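Local coordinates for protein cytochrome C (PDB 5N1T) that carries a covalently attached heme c and probably serves in electron transfer, at residues N37-H42 with A96-Q101. Residues are numbered along the deposited sequence; the frame is centred on the assembly and turned at random.
Sequences NCYGCH and AQHIAQ. With HEC (heme c), chain F.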
loop_
_atom_site.group_PDB
_atom_site.type_symbol
_atom_site.label_atom_id
_atom_site.label_comp_id
_atom_site.label_asym_id
_atom_site.label_seq_id
_atom_site.Cartn_x
_atom_site.Cartn_y
_atom_site.Cartn_z
ATOM N N ASN B 37 11.012 -19.167 -20.928
ATOM C CA ASN B 37 10.204 -18.817 -19.789
ATOM C C ASN B 37 10.436 -19.738 -18.595
ATOM O O ASN B 37 10.325 -19.316 -17.440
ATOM C CB ASN B 37 8.734 -18.733 -20.210
ATOM C CG ASN B 37 8.426 -17.449 -20.984
ATOM O OD1 ASN B 37 8.578 -16.347 -20.459
ATOM N ND2 ASN B 37 7.987 -17.587 -22.227
ATOM N N CYS B 38 10.807 -20.977 -18.868
ATOM C CA CYS B 38 11.136 -21.928 -17.802
ATOM C C CYS B 38 12.316 -21.461 -16.996
ATOM O O CYS B 38 12.386 -21.724 -15.798
ATOM C CB CYS B 38 11.451 -23.312 -18.375
ATOM S SG CYS B 38 10.228 -23.858 -19.577
ATOM N N TYR B 39 13.239 -20.757 -17.645
ATOM C CA TYR B 39 14.413 -20.275 -16.935
ATOM C C TYR B 39 14.036 -19.168 -15.966
ATOM O O TYR B 39 14.726 -18.963 -14.976
ATOM C CB TYR B 39 15.552 -19.864 -17.882
ATOM C CG TYR B 39 15.922 -20.907 -18.955
ATOM C CD1 TYR B 39 16.095 -22.258 -18.627
ATOM C CD2 TYR B 39 16.116 -20.524 -20.309
ATOM C CE1 TYR B 39 16.419 -23.193 -19.603
ATOM C CE2 TYR B 39 16.455 -21.463 -21.287
ATOM C CZ TYR B 39 16.605 -22.798 -20.928
ATOM O OH TYR B 39 16.934 -23.758 -21.883
ATOM N N GLY B 40 12.929 -18.480 -16.257
ATOM C CA GLY B 40 12.364 -17.448 -15.395
ATOM C C GLY B 40 12.234 -17.892 -13.952
ATOM O O GLY B 40 12.648 -17.153 -13.055
ATOM N N CYS B 41 11.690 -19.090 -13.719
ATOM C CA CYS B 41 11.675 -19.692 -12.362
ATOM C C CYS B 41 12.811 -20.666 -12.102
ATOM O O CYS B 41 13.273 -20.764 -10.959
ATOM C CB CYS B 41 10.415 -20.495 -12.076
ATOM S SG CYS B 41 8.831 -19.641 -11.977
ATOM N N HIS B 42 13.219 -21.416 -13.138
ATOM C CA HIS B 42 14.130 -22.548 -12.936
ATOM C C HIS B 42 15.617 -22.110 -12.993
ATOM O O HIS B 42 16.508 -22.918 -12.720
ATOM C CB HIS B 42 13.792 -23.749 -13.861
ATOM C CG HIS B 42 12.615 -24.585 -13.410
ATOM N ND1 HIS B 42 12.701 -25.522 -12.393
ATOM C CD2 HIS B 42 11.339 -24.661 -13.874
ATOM C CE1 HIS B 42 11.526 -26.118 -12.233
ATOM N NE2 HIS B 42 10.676 -25.607 -13.111
ATOM N N ALA B 96 10.920 -29.739 -24.025
ATOM C CA ALA B 96 11.669 -30.848 -23.453
ATOM C C ALA B 96 13.044 -30.960 -24.155
ATOM O O ALA B 96 14.090 -30.787 -23.513
ATOM C CB ALA B 96 10.852 -32.133 -23.556
ATOM N N GLN B 97 13.009 -31.167 -25.474
ATOM C CA GLN B 97 14.186 -31.223 -26.334
ATOM C C GLN B 97 15.156 -30.069 -26.055
ATOM O O GLN B 97 16.275 -30.292 -25.582
ATOM C CB GLN B 97 13.747 -31.194 -27.806
ATOM C CG GLN B 97 14.802 -31.666 -28.795
ATOM C CD GLN B 97 14.632 -31.052 -30.175
ATOM O OE1 GLN B 97 15.556 -30.434 -30.709
ATOM N NE2 GLN B 97 13.450 -31.214 -30.758
ATOM N N HIS B 98 14.694 -28.848 -26.324
ATOM C CA HIS B 98 15.497 -27.639 -26.197
ATOM C C HIS B 98 16.218 -27.456 -24.840
ATOM O O HIS B 98 17.392 -27.057 -24.818
ATOM C CB HIS B 98 14.648 -26.417 -26.563
ATOM C CG HIS B 98 15.434 -25.156 -26.704
ATOM N ND1 HIS B 98 15.735 -24.605 -27.935
ATOM C CD2 HIS B 98 15.977 -24.332 -25.768
ATOM C CE1 HIS B 98 16.436 -23.495 -27.745
ATOM N NE2 HIS B 98 16.601 -23.310 -26.441
ATOM N N ILE B 99 15.558 -27.771 -23.728
ATOM C CA ILE B 99 16.228 -27.635 -22.423
ATOM C C ILE B 99 17.368 -28.651 -22.253
ATOM O O ILE B 99 18.480 -28.263 -21.902
ATOM C CB ILE B 99 15.239 -27.572 -21.230
ATOM C CG1 ILE B 99 14.484 -26.238 -21.267
ATOM C CG2 ILE B 99 15.958 -27.687 -19.897
ATOM C CD1 ILE B 99 13.125 -26.297 -20.605
ATOM N N ALA B 100 17.097 -29.924 -22.548
ATOM C CA ALA B 100 18.104 -30.994 -22.478
ATOM C C ALA B 100 19.284 -30.827 -23.474
ATOM O O ALA B 100 20.447 -31.040 -23.093
ATOM C CB ALA B 100 17.437 -32.342 -22.656
ATOM N N GLN B 101 18.976 -30.446 -24.723
ATOM C CA GLN B 101 19.970 -30.172 -25.771
ATOM C C GLN B 101 20.935 -29.061 -25.314
ATOM O O GLN B 101 22.147 -29.189 -25.484
ATOM C CB GLN B 101 19.268 -29.847 -27.121
ATOM C CG GLN B 101 20.156 -29.654 -28.354
HETATM FE FE HEC F . 8.842 -25.808 -13.455
HETATM C CHA HEC F . 8.927 -28.306 -11.031
HETATM C CHB HEC F . 9.913 -28.039 -15.771
HETATM C CHC HEC F . 8.161 -23.490 -15.983
HETATM C CHD HEC F . 8.206 -23.496 -11.090
HETATM N NA HEC F . 9.317 -27.837 -13.394
HETATM C C1A HEC F . 9.348 -28.694 -12.371
HETATM C C2A HEC F . 9.795 -30.080 -12.685
HETATM C C3A HEC F . 10.076 -29.991 -14.119
HETATM C C4A HEC F . 9.744 -28.580 -14.420
HETATM C CMA HEC F . 10.554 -31.025 -15.090
HETATM C CAA HEC F . 9.940 -31.251 -11.744
HETATM C CBA HEC F . 11.385 -31.097 -11.262
HETATM C CGA HEC F . 11.902 -32.215 -10.367
HETATM O O1A HEC F . 11.119 -33.012 -9.808
HETATM O O2A HEC F . 13.139 -32.309 -10.194
HETATM N NB HEC F . 8.994 -25.771 -15.536
HETATM C C1B HEC F . 9.466 -26.776 -16.306
HETATM C C2B HEC F . 9.516 -26.540 -17.758
HETATM C C3B HEC F . 8.966 -25.193 -17.859
HETATM C C4B HEC F . 8.687 -24.789 -16.428
HETATM C CMB HEC F . 9.953 -27.440 -18.880
HETATM C CAB HEC F . 8.809 -24.592 -19.209
HETATM C CBB HEC F . 8.273 -23.259 -19.557
HETATM N NC HEC F . 8.286 -23.797 -13.537
HETATM C C1C HEC F . 8.086 -22.986 -14.601
HETATM C C2C HEC F . 7.717 -21.573 -14.266
HETATM C C3C HEC F . 7.718 -21.621 -12.781
HETATM C C4C HEC F . 8.094 -23.008 -12.466
HETATM C CMC HEC F . 7.422 -20.459 -15.225
HETATM C CAC HEC F . 7.494 -20.612 -11.702
HETATM C CBC HEC F . 7.057 -19.210 -11.894
HETATM N ND HEC F . 8.600 -25.895 -11.412
HETATM C C1D HEC F . 8.295 -24.884 -10.607
HETATM C C2D HEC F . 8.144 -25.247 -9.178
HETATM C C3D HEC F . 8.380 -26.700 -9.179
HETATM C C4D HEC F . 8.630 -26.957 -10.602
HETATM C CMD HEC F . 7.862 -24.374 -8.005
HETATM C CAD HEC F . 8.338 -27.683 -8.054
HETATM C CBD HEC F . 7.002 -28.381 -8.284
HETATM C CGD HEC F . 5.785 -27.650 -7.756
HETATM O O1D HEC F . 5.655 -27.480 -6.523
HETATM O O2D HEC F . 4.925 -27.258 -8.577
#
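C38 and I99 stand nearest each other across the two segments, their CA atoms 8.9 Å apart. The axes of 37-42 and 96-101 pass 12.2 Å apart at a crossing angle of -58°, so side chains make the contact, I99 from one helix and Y39 with C38 from the other. The CG1 branch of I99, anti to its carbonyl carbon (chi1 -70°), heads for the first helix and works at two levels: CD1 rests 3.9 Å from SG of C38 and 3.8 Å from the heme methyl CMB, while CG1 meets Y39 OH at 3.5 Å. The Y39 and I99 side chains run antiparallel alongside one another, the methylene lying obliquely to the phenol ring. Beyond it, Y39 OH lies at the edge of the H98 ring, near its plane, a loose 4.0 Å from CD2 of H98. C38-H42 (CYGCH) is the CXXCH motif of c-type cytochromes: C38 and C41 hold the heme through thioethers, and NE2 of H42 binds the iron at 1.9 Å, with M80 as the other axial ligand. P53 O accepts a hydrogen bond from H42 ND1, which should limit rotation of the ring. The contact is therefore essentially apolar, with I99 packing the C-terminal helix directly against the C38 thioether and the neighbouring heme methyl.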